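Local atomic coordinates of putative 5-dehydro-2-deoxygluconokinase (Bacillus halodurans C-125, PDB entry 2QCV), a protein that probably uses ATP to phosphorylate 5-dehydro-2-deoxy-D-gluconate to its 6-phospho form, a step in the breakdown of myo-inositol. Residues E254-Y259 and K287-A292; I239-G242 and S246-Y249; G296-S301 and E320-K325; A48-G53 and A271-A276. One frame throughout, in Å; residues are numbered along the deposited sequence.

Contact 1: E254-Y259 and K287-A292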
loop_
_atom_site.group_PDB
_atom_site.type_symbol
_atom_site.label_atom_id
_atom_site.label_comp_id
_atom_site.label_asym_id
_atom_site.label_seq_id
_atom_site.Cartn_x
_atom_site.Cartn_y
_atom_site.Cartn_z
ATOM N N GLU A 254 -19.507 44.551 -6.559
ATOM C CA GLU A 254 -20.681 44.622 -5.684
ATOM C C GLU A 254 -20.550 43.584 -4.569
ATOM O O GLU A 254 -19.756 42.646 -4.681
ATOM C CB GLU A 254 -21.957 44.402 -6.498
ATOM C CG GLU A 254 -22.083 45.379 -7.663
ATOM C CD GLU A 254 -22.181 46.855 -7.210
ATOM O OE1 GLU A 254 -22.798 47.125 -6.138
ATOM O OE2 GLU A 254 -21.632 47.732 -7.933
ATOM N N ALA A 255 -21.280 43.796 -3.475
ATOM C CA ALA A 255 -21.301 42.868 -2.335
ATOM C C ALA A 255 -22.723 42.780 -1.810
ATOM O O ALA A 255 -23.458 43.803 -1.788
ATOM C CB ALA A 255 -20.366 43.319 -1.233
ATOM N N TYR A 256 -23.127 41.580 -1.413
ATOM C CA TYR A 256 -24.503 41.294 -0.975
ATOM C C TYR A 256 -24.435 40.509 0.313
ATOM O O TYR A 256 -23.472 39.767 0.523
ATOM C CB TYR A 256 -25.244 40.446 -2.021
ATOM C CG TYR A 256 -25.278 41.101 -3.359
ATOM C CD1 TYR A 256 -26.299 41.967 -3.686
ATOM C CD2 TYR A 256 -24.257 40.874 -4.303
ATOM C CE1 TYR A 256 -26.337 42.589 -4.911
ATOM C CE2 TYR A 256 -24.290 41.493 -5.543
ATOM C CZ TYR A 256 -25.345 42.352 -5.834
ATOM O OH TYR A 256 -25.436 43.033 -7.037
ATOM N N ARG A 257 -25.438 40.673 1.166
ATOM C CA ARG A 257 -25.461 40.031 2.465
ATOM C C ARG A 257 -26.706 39.190 2.608
ATOM O O ARG A 257 -27.790 39.578 2.169
ATOM C CB ARG A 257 -25.394 41.110 3.558
ATOM C CG ARG A 257 -25.620 40.581 4.934
ATOM C CD ARG A 257 -25.954 41.703 5.871
ATOM N NE ARG A 257 -24.801 42.527 6.227
ATOM C CZ ARG A 257 -24.091 42.385 7.345
ATOM N NH1 ARG A 257 -24.339 41.401 8.216
ATOM N NH2 ARG A 257 -23.099 43.223 7.572
ATOM N N GLY A 258 -26.509 38.009 3.160
ATOM C CA GLY A 258 -27.558 37.062 3.531
ATOM C C GLY A 258 -27.530 36.814 5.024
ATOM O O GLY A 258 -26.514 37.133 5.706
ATOM N N TYR A 259 -28.602 36.179 5.516
ATOM C CA TYR A 259 -28.857 36.024 6.931
ATOM C C TYR A 259 -29.239 34.589 7.229
ATOM O O TYR A 259 -30.042 33.984 6.500
ATOM C CB TYR A 259 -30.004 36.976 7.403
ATOM C CG TYR A 259 -29.784 38.381 6.891
ATOM C CD1 TYR A 259 -28.991 39.284 7.603
ATOM C CD2 TYR A 259 -30.258 38.760 5.645
ATOM C CE1 TYR A 259 -28.734 40.535 7.090
ATOM C CE2 TYR A 259 -29.987 39.993 5.133
ATOM C CZ TYR A 259 -29.235 40.882 5.881
ATOM O OH TYR A 259 -28.986 42.119 5.333
ATOM N N LYS A 287 -33.286 35.042 -9.838
ATOM C CA LYS A 287 -33.684 35.796 -8.650
ATOM C C LYS A 287 -32.631 36.796 -8.211
ATOM O O LYS A 287 -32.902 37.674 -7.393
ATOM C CB LYS A 287 -34.052 34.844 -7.508
ATOM C CG LYS A 287 -35.291 33.994 -7.896
ATOM C CD LYS A 287 -35.663 33.031 -6.849
ATOM C CE LYS A 287 -36.773 32.088 -7.309
ATOM N NZ LYS A 287 -37.969 32.819 -7.707
ATOM N N GLY A 288 -31.419 36.657 -8.719
ATOM C CA GLY A 288 -30.364 37.581 -8.364
ATOM C C GLY A 288 -29.641 37.133 -7.106
ATOM O O GLY A 288 -30.098 36.240 -6.383
ATOM N N ILE A 289 -28.487 37.726 -6.872
ATOM C CA ILE A 289 -27.591 37.221 -5.820
ATOM C C ILE A 289 -28.149 37.463 -4.435
ATOM O O ILE A 289 -28.078 36.588 -3.561
ATOM C CB ILE A 289 -26.179 37.823 -5.980
ATOM C CG1 ILE A 289 -25.581 37.373 -7.319
ATOM C CG2 ILE A 289 -25.283 37.480 -4.782
ATOM C CD1 ILE A 289 -24.414 38.187 -7.781
ATOM N N GLU A 290 -28.685 38.657 -4.188
ATOM C CA GLU A 290 -29.157 38.972 -2.837
ATOM C C GLU A 290 -30.267 38.027 -2.404
ATOM O O GLU A 290 -30.250 37.499 -1.297
ATOM C CB GLU A 290 -29.689 40.390 -2.762
ATOM C CG GLU A 290 -29.963 40.826 -1.361
ATOM C CD GLU A 290 -30.429 42.289 -1.335
ATOM O OE1 GLU A 290 -30.157 43.007 -2.317
ATOM O OE2 GLU A 290 -31.113 42.668 -0.374
ATOM N N THR A 291 -31.195 37.743 -3.309
ATOM C CA THR A 291 -32.237 36.774 -3.018
ATOM C C THR A 291 -31.717 35.336 -2.939
ATOM O O THR A 291 -32.187 34.566 -2.102
ATOM C CB THR A 291 -33.420 36.877 -4.003
ATOM O OG1 THR A 291 -34.009 38.196 -3.885
ATOM C CG2 THR A 291 -34.490 35.813 -3.665
ATOM N N ALA A 292 -30.770 34.977 -3.807
ATOM C CA ALA A 292 -30.163 33.644 -3.782
ATOM C C ALA A 292 -29.566 33.327 -2.406
ATOM O O ALA A 292 -29.671 32.206 -1.928
ATOM C CB ALA A 292 -29.125 33.481 -4.896
HETATM O O HOH W 1 -30.046 38.405 1.267
#
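Y256 of the strand lies against I289 and E290 in the first turn of the helix. Its CB lies 4.1 Å from I289 CG2, and as the ring begins, CD2 closes on the same methyl at 3.6 Å. Further out, CE2 meets I289 CD1 at 4.0 Å. I289 CB sits over one ring face in a CH-pi contact, 4.2 Å from the Y256 centroid and 21° off the normal. On the CD1 side of the ring, E290 CB comes in obliquely, 3.9 Å from Y256 CD1. The first torsion, with CG anti to the carbonyl carbon (chi1 -57°), turns the ring onto the helix. A broad, flat tyrosine suits this half-exposed place, since it spans two helix residues. A serine in its place would probably strip I289 of the ring face it packs on and open a gap between strand and helix. The backbones meet through a water that donates to R257 O (2.7 Å) and to E290 O (2.7 Å). G288 stands at the N-cap position, and I289 also reaches A248 on the next strand. The arrangement is that of the alpha/beta/alpha sandwich of the ribokinase fold, where a helix covers the edge strand of the large sheet.

Contact 2: I239-G242 and S246-Y249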
loop_
_atom_site.group_PDB
_atom_site.type_symbol
_atom_site.label_atom_id
_atom_site.label_comp_id
_atom_site.label_asym_id
_atom_site.label_seq_id
_atom_site.Cartn_x
_atom_site.Cartn_y
_atom_site.Cartn_z
ATOM N N ILE A 239 -18.990 33.733 0.663
ATOM C CA ILE A 239 -18.261 33.371 1.873
ATOM C C ILE A 239 -19.277 33.322 3.024
ATOM O O ILE A 239 -19.933 34.326 3.314
ATOM C CB ILE A 239 -17.094 34.378 2.211
ATOM C CG1 ILE A 239 -16.192 34.626 0.963
ATOM C CG2 ILE A 239 -16.281 33.906 3.461
ATOM C CD1 ILE A 239 -14.979 35.541 1.170
ATOM N N LYS A 240 -19.423 32.148 3.635
ATOM C CA LYS A 240 -20.436 31.908 4.678
ATOM C C LYS A 240 -19.832 31.953 6.068
ATOM O O LYS A 240 -18.734 31.417 6.327
ATOM C CB LYS A 240 -21.085 30.556 4.460
ATOM C CG LYS A 240 -21.630 30.378 3.028
ATOM C CD LYS A 240 -22.119 28.976 2.836
ATOM C CE LYS A 240 -21.019 27.985 2.587
ATOM N NZ LYS A 240 -21.526 26.566 2.750
ATOM N N HIS A 241 -20.554 32.601 6.969
ATOM C CA HIS A 241 -20.097 32.813 8.339
ATOM C C HIS A 241 -21.121 32.323 9.383
ATOM O O HIS A 241 -21.236 32.883 10.489
ATOM C CB HIS A 241 -19.800 34.280 8.569
ATOM C CG HIS A 241 -18.726 34.856 7.688
ATOM N ND1 HIS A 241 -17.467 35.144 8.167
ATOM C CD2 HIS A 241 -18.716 35.203 6.378
ATOM C CE1 HIS A 241 -16.734 35.659 7.196
ATOM N NE2 HIS A 241 -17.471 35.725 6.102
ATOM N N GLY A 242 -21.853 31.265 9.056
ATOM C CA GLY A 242 -22.800 30.670 9.999
ATOM C C GLY A 242 -23.826 31.690 10.472
ATOM O O GLY A 242 -24.436 32.391 9.682
ATOM N N SER A 246 -23.978 35.401 5.518
ATOM C CA SER A 246 -23.189 35.071 4.362
ATOM C C SER A 246 -23.055 36.293 3.450
ATOM O O SER A 246 -23.874 37.215 3.475
ATOM C CB SER A 246 -23.737 33.820 3.621
ATOM O OG SER A 246 -25.103 33.867 3.303
ATOM N N PHE A 247 -21.963 36.323 2.695
ATOM C CA PHE A 247 -21.605 37.493 1.879
ATOM C C PHE A 247 -21.235 36.991 0.498
ATOM O O PHE A 247 -20.481 35.989 0.368
ATOM C CB PHE A 247 -20.471 38.235 2.557
ATOM C CG PHE A 247 -20.811 38.645 3.967
ATOM C CD1 PHE A 247 -20.667 37.744 5.017
ATOM C CD2 PHE A 247 -21.325 39.906 4.236
ATOM C CE1 PHE A 247 -21.019 38.106 6.313
ATOM C CE2 PHE A 247 -21.691 40.262 5.511
ATOM C CZ PHE A 247 -21.519 39.370 6.558
ATOM N N ALA A 248 -21.797 37.612 -0.529
ATOM C CA ALA A 248 -21.432 37.316 -1.892
ATOM C C ALA A 248 -20.790 38.556 -2.487
ATOM O O ALA A 248 -21.269 39.707 -2.271
ATOM C CB ALA A 248 -22.660 36.919 -2.695
ATOM N N TYR A 249 -19.736 38.334 -3.252
ATOM C CA TYR A 249 -18.952 39.411 -3.870
ATOM C C TYR A 249 -18.798 39.142 -5.370
ATOM O O TYR A 249 -18.511 38.024 -5.739
ATOM C CB TYR A 249 -17.552 39.422 -3.248
ATOM C CG TYR A 249 -17.521 39.553 -1.734
ATOM C CD1 TYR A 249 -17.542 40.808 -1.138
ATOM C CD2 TYR A 249 -17.515 38.434 -0.920
ATOM C CE1 TYR A 249 -17.517 40.962 0.245
ATOM C CE2 TYR A 249 -17.469 38.545 0.445
ATOM C CZ TYR A 249 -17.468 39.829 1.034
ATOM O OH TYR A 249 -17.460 39.963 2.368
#
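I239 and F247 form an antiparallel hydrogen-bonded pair: I239 N gives its hydrogen to F247 O at 2.7 Å, an almost straight bond (169°), and F247 N returns one to I239 O at 2.9 Å. S246 CA adds a CA-H...O contact to I239 O (3.5 Å). Next along the hairpin, K240 and S246 make a non-hydrogen-bonded pair, and K240 CG packs against S246 CB at 4.1 Å. Beyond the backbone come the rings. With CG anti to its carbonyl carbon (chi1 -57°), F247 brings its edge to the face of H241 in an offset edge-to-face pair, planes at 86°; H241 CD2 and F247 CD1 are 3.5 Å apart. On the same face of the sheet, I239 CD1 touches Y249 CE2 at 4.0 Å. Beta-branched I239 and aromatic Y249 suit a strand face that packs on helices. The polar ends of H241 and Y249 are both bonded to N222, which ties this face to helix 222-229. On the opposite face, S246 OG bonds to Y275 OH and K240 makes a cation-pi contact with Y275, while strand 255-258 continues the sheet beyond strand 246-250, and helix 289-305 covers S246 and A248.

Contact 3: G296-S301 and E320-K325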
loop_
_atom_site.group_PDB
_atom_site.type_symbol
_atom_site.label_atom_id
_atom_site.label_comp_id
_atom_site.label_asym_id
_atom_site.label_seq_id
_atom_site.Cartn_x
_atom_site.Cartn_y
_atom_site.Cartn_z
ATOM N N GLY A 296 -30.451 30.007 -0.024
ATOM C CA GLY A 296 -29.465 29.066 0.508
ATOM C C GLY A 296 -29.605 28.985 2.028
ATOM O O GLY A 296 -29.626 27.898 2.617
ATOM N N SER A 297 -29.729 30.144 2.654
ATOM C CA SER A 297 -29.851 30.183 4.094
ATOM C C SER A 297 -31.129 29.524 4.609
ATOM O O SER A 297 -31.098 28.782 5.606
ATOM C CB SER A 297 -29.776 31.631 4.595
ATOM O OG SER A 297 -28.682 32.291 4.034
ATOM N N ALA A 298 -32.253 29.777 3.954
ATOM C CA ALA A 298 -33.516 29.171 4.366
ATOM C C ALA A 298 -33.486 27.640 4.223
ATOM O O ALA A 298 -33.955 26.888 5.097
ATOM C CB ALA A 298 -34.708 29.804 3.551
ATOM N N SER A 299 -32.965 27.163 3.101
ATOM C CA SER A 299 -32.842 25.724 2.875
ATOM C C SER A 299 -31.947 25.054 3.919
ATOM O O SER A 299 -32.285 23.993 4.421
ATOM C CB SER A 299 -32.282 25.437 1.476
ATOM O OG SER A 299 -32.470 24.067 1.125
ATOM N N ALA A 300 -30.791 25.656 4.209
ATOM C CA ALA A 300 -29.935 25.202 5.319
ATOM C C ALA A 300 -30.649 25.072 6.638
ATOM O O ALA A 300 -30.504 24.062 7.346
ATOM C CB ALA A 300 -28.740 26.114 5.491
ATOM N N SER A 301 -31.436 26.080 6.978
ATOM C CA SER A 301 -32.211 26.041 8.193
ATOM C C SER A 301 -33.217 24.879 8.199
ATOM O O SER A 301 -33.372 24.216 9.197
ATOM C CB SER A 301 -32.952 27.354 8.401
ATOM O OG SER A 301 -33.977 27.248 9.388
ATOM N N GLU A 320 -39.645 29.120 0.493
ATOM C CA GLU A 320 -40.287 30.432 0.276
ATOM C C GLU A 320 -41.151 30.899 1.470
ATOM O O GLU A 320 -41.155 32.088 1.821
ATOM C CB GLU A 320 -41.027 30.446 -1.049
ATOM C CG GLU A 320 -40.031 30.468 -2.195
ATOM C CD GLU A 320 -40.629 30.362 -3.579
ATOM O OE1 GLU A 320 -41.834 30.053 -3.694
ATOM O OE2 GLU A 320 -39.866 30.599 -4.560
ATOM N N ALA A 321 -41.826 29.957 2.117
ATOM C CA ALA A 321 -42.596 30.246 3.301
ATOM C C ALA A 321 -41.679 30.735 4.448
ATOM O O ALA A 321 -42.036 31.636 5.225
ATOM C CB ALA A 321 -43.368 29.003 3.719
ATOM N N LEU A 322 -40.510 30.121 4.562
ATOM C CA LEU A 322 -39.564 30.483 5.623
ATOM C C LEU A 322 -39.003 31.873 5.342
ATOM O O LEU A 322 -38.855 32.690 6.268
ATOM C CB LEU A 322 -38.459 29.412 5.779
ATOM C CG LEU A 322 -37.590 29.579 7.025
ATOM C CD1 LEU A 322 -38.409 29.230 8.285
ATOM C CD2 LEU A 322 -36.262 28.767 6.944
ATOM N N ILE A 323 -38.694 32.136 4.070
ATOM C CA ILE A 323 -38.227 33.482 3.652
ATOM C C ILE A 323 -39.295 34.541 3.948
ATOM O O ILE A 323 -38.985 35.606 4.493
ATOM C CB ILE A 323 -37.813 33.524 2.170
ATOM C CG1 ILE A 323 -36.570 32.645 1.936
ATOM C CG2 ILE A 323 -37.538 34.980 1.719
ATOM C CD1 ILE A 323 -36.167 32.519 0.428
ATOM N N GLU A 324 -40.554 34.239 3.604
ATOM C CA GLU A 324 -41.643 35.170 3.867
ATOM C C GLU A 324 -41.795 35.413 5.370
ATOM O O GLU A 324 -42.006 36.550 5.797
ATOM C CB GLU A 324 -42.958 34.653 3.275
ATOM C CG GLU A 324 -42.983 34.710 1.746
ATOM N N LYS A 325 -41.691 34.360 6.169
ATOM C CA LYS A 325 -41.816 34.496 7.629
ATOM C C LYS A 325 -40.693 35.408 8.186
ATOM O O LYS A 325 -40.909 36.153 9.127
ATOM C CB LYS A 325 -41.851 33.123 8.302
ATOM C CG LYS A 325 -41.931 33.181 9.816
ATOM C CD LYS A 325 -42.022 31.788 10.498
ATOM C CE LYS A 325 -43.364 31.586 11.207
ATOM N NZ LYS A 325 -43.366 30.447 12.191
#
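L322 plugs its CD2 methyl into the surface of helix 296-301 between A298 and S301, and here the contact is tight. That single methyl lies 3.5 Å from A298 O, 3.9 Å from A298 CB and 3.7 Å from S301 OG. It gets there because L322 CG stands anti to the backbone N (chi1 -169°), which sends the branch across toward the other helix. I323 comes in beside it, with its CG1 3.8 Å from A298 CB, and A298 CB thus meets two branched chains. Alanine suits this place: a small methyl lets the two helices come together, the CA atoms of A298 and L322 being 6.3 Å apart. S301 is likewise small, and toward L322 its OG acts as a van der Waals neighbour. The short helix segments cross steeply, at 109° with 9.1 Å between axes, and this limits the close contact to about one turn of each. Within the ribokinase fold of the PfkB kinases, helix 289-305 belongs to the alpha/beta core, and helix 316-325, near the C-terminus, packs across its outer side. I319 extends the apolar patch on A298, and I302 does so on L322. The far side of helix 320-325 is quite different in character. A321, E324 and K325 are turned to the solvent, which suits the two charged chains, while the small A321 puts no more than a methyl into water. The carboxylate of E324 could not be modelled, consistent with mobility. E320 points its CB away from helix 296-301, but its OE2 bonds to Y295 OH, just before G296 on helix 289-305.

Contact 4: A48-G53 and A271-A276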
loop_
_atom_site.group_PDB
_atom_site.type_symbol
_atom_site.label_atom_id
_atom_site.label_comp_id
_atom_site.label_asym_id
_atom_site.label_seq_id
_atom_site.Cartn_x
_atom_site.Cartn_y
_atom_site.Cartn_z
ATOM N N ALA A 48 -23.522 14.636 -4.258
ATOM C CA ALA A 48 -24.759 13.871 -4.315
ATOM C C ALA A 48 -25.924 14.593 -3.646
ATOM O O ALA A 48 -27.029 14.719 -4.216
ATOM C CB ALA A 48 -24.540 12.423 -3.701
ATOM N N ASN A 49 -25.706 15.066 -2.426
ATOM C CA ASN A 49 -26.716 15.823 -1.708
ATOM C C ASN A 49 -27.138 17.064 -2.477
ATOM O O ASN A 49 -28.315 17.444 -2.476
ATOM C CB ASN A 49 -26.181 16.291 -0.344
ATOM C CG ASN A 49 -26.060 15.200 0.637
ATOM O OD1 ASN A 49 -26.682 14.126 0.502
ATOM N ND2 ASN A 49 -25.225 15.448 1.669
ATOM N N ILE A 50 -26.168 17.725 -3.097
ATOM C CA ILE A 50 -26.462 18.967 -3.820
ATOM C C ILE A 50 -27.357 18.634 -5.031
ATOM O O ILE A 50 -28.350 19.321 -5.272
ATOM C CB ILE A 50 -25.181 19.728 -4.248
ATOM C CG1 ILE A 50 -24.473 20.271 -3.007
ATOM C CG2 ILE A 50 -25.515 20.918 -5.216
ATOM C CD1 ILE A 50 -23.080 20.882 -3.294
ATOM N N VAL A 51 -27.038 17.585 -5.773
ATOM C CA VAL A 51 -27.896 17.236 -6.928
ATOM C C VAL A 51 -29.267 16.682 -6.530
ATOM O O VAL A 51 -30.240 16.967 -7.203
ATOM C CB VAL A 51 -27.252 16.350 -8.020
ATOM C CG1 VAL A 51 -26.024 17.091 -8.642
ATOM C CG2 VAL A 51 -26.925 14.933 -7.529
ATOM N N ILE A 52 -29.348 15.922 -5.453
ATOM C CA ILE A 52 -30.638 15.439 -4.957
ATOM C C ILE A 52 -31.493 16.619 -4.472
ATOM O O ILE A 52 -32.704 16.733 -4.773
ATOM C CB ILE A 52 -30.449 14.426 -3.825
ATOM C CG1 ILE A 52 -29.771 13.127 -4.329
ATOM C CG2 ILE A 52 -31.833 14.056 -3.183
ATOM C CD1 ILE A 52 -29.232 12.170 -3.190
ATOM N N GLY A 53 -30.879 17.536 -3.732
ATOM C CA GLY A 53 -31.588 18.736 -3.320
ATOM C C GLY A 53 -32.047 19.587 -4.502
ATOM O O GLY A 53 -33.146 20.145 -4.518
ATOM N N ALA A 271 -26.341 20.986 5.983
ATOM C CA ALA A 271 -26.657 22.413 5.927
ATOM C C ALA A 271 -26.041 23.025 4.680
ATOM O O ALA A 271 -26.690 23.776 3.954
ATOM C CB ALA A 271 -26.143 23.156 7.205
ATOM N N GLY A 272 -24.773 22.719 4.443
ATOM C CA GLY A 272 -24.020 23.360 3.353
ATOM C C GLY A 272 -24.452 22.922 1.968
ATOM O O GLY A 272 -24.369 23.688 1.003
ATOM N N ASP A 273 -24.898 21.677 1.863
ATOM C CA ASP A 273 -25.331 21.157 0.562
ATOM C C ASP A 273 -26.709 21.682 0.188
ATOM O O ASP A 273 -26.996 21.934 -0.994
ATOM C CB ASP A 273 -25.314 19.644 0.613
ATOM C CG ASP A 273 -23.934 19.094 0.872
ATOM O OD1 ASP A 273 -22.916 19.681 0.396
ATOM O OD2 ASP A 273 -23.861 18.017 1.497
ATOM N N SER A 274 -27.560 21.841 1.205
ATOM C CA SER A 274 -28.856 22.512 1.068
ATOM C C SER A 274 -28.663 23.986 0.688
ATOM O O SER A 274 -29.362 24.504 -0.206
ATOM C CB SER A 274 -29.679 22.401 2.355
ATOM O OG SER A 274 -30.484 21.239 2.318
ATOM N N TYR A 275 -27.694 24.641 1.329
ATOM C CA TYR A 275 -27.362 26.015 0.986
ATOM C C TYR A 275 -26.983 26.148 -0.500
ATOM O O TYR A 275 -27.522 26.988 -1.204
ATOM C CB TYR A 275 -26.278 26.550 1.928
ATOM C CG TYR A 275 -25.972 28.011 1.737
ATOM C CD1 TYR A 275 -25.283 28.454 0.612
ATOM C CD2 TYR A 275 -26.376 28.964 2.682
ATOM C CE1 TYR A 275 -25.007 29.813 0.421
ATOM C CE2 TYR A 275 -26.086 30.312 2.509
ATOM C CZ TYR A 275 -25.410 30.729 1.390
ATOM O OH TYR A 275 -25.126 32.058 1.222
ATOM N N ALA A 276 -26.096 25.279 -0.981
ATOM C CA ALA A 276 -25.577 25.373 -2.345
ATOM C C ALA A 276 -26.676 25.092 -3.347
ATOM O O ALA A 276 -26.786 25.809 -4.337
ATOM C CB ALA A 276 -24.414 24.402 -2.559
#
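The helical segments 48-53 and 271-276 run side by side with their N-to-C directions 46° apart and a closest approach of 8.3 Å between their axes, near enough to bring the CA atoms of I50 and D273 to 5.0 Å. A CB at G53 would point toward the partner segment and be crowded by N49 O of its own helix, which suits glycine to the place. The polar side of the contact is a hydrogen bond from N49 ND2 to D273 OD2, 2.9 Å long and nearly straight at 170°. D273 CG stands anti to the carbonyl carbon (chi1 -62°), and this brings OD2 to the asparagine. The donor comes to the anti side of OD2, tilted out of the carboxylate plane, while the acceptor lies almost in the plane of the N49 amide. The two stems press together behind this bond, with N49 CB 3.6 Å from D273 CB. Next to it I50 packs: its CG1 rests on D273 O at 3.6 Å, and its CD1 makes an apolar contact with A276 CB at 3.8 Å, a long aliphatic arm against a small methyl. D273 OD1 has a partner of its own in S46 OG, and also bonds to a triethylene glycol molecule, probably from the crystallisation liquor. With an alanine here, N49 ND2 would probably lose its acceptor and S46 OG its mate, and the amide would be freer to turn. N49 lies within the glycine-rich N-terminal signature of the PfkB kinases, and D273 is the aspartate of their GAGD motif, at the start of a helix; in relatives that aspartate is the catalytic base facing the sugar, and D273 probably has the same part here.

How the contacts relate
Contact 4 lies nearest the centre of the chain, about 5 Å from it between centres, and pairs a polar bond with packing at what is probably the active site. Contacts 1 and 3 are farther out, at about 19 and 18 Å, and rely mainly on apolar side chains; contact 1 is a surface contact, whereas contact 3 is partly buried. Both use helix 289-305, at its start and its middle. Contact 2, about 15 Å out and partly buried, is the most strongly backbone-bonded, as a hairpin must be, and its strand 246-250 pairs with strand 255-258 of contact 1. Helix 271-284 joins contact 4 to contacts 2 and 3: Y275 reaches the hairpin and also packs on G296 and S297.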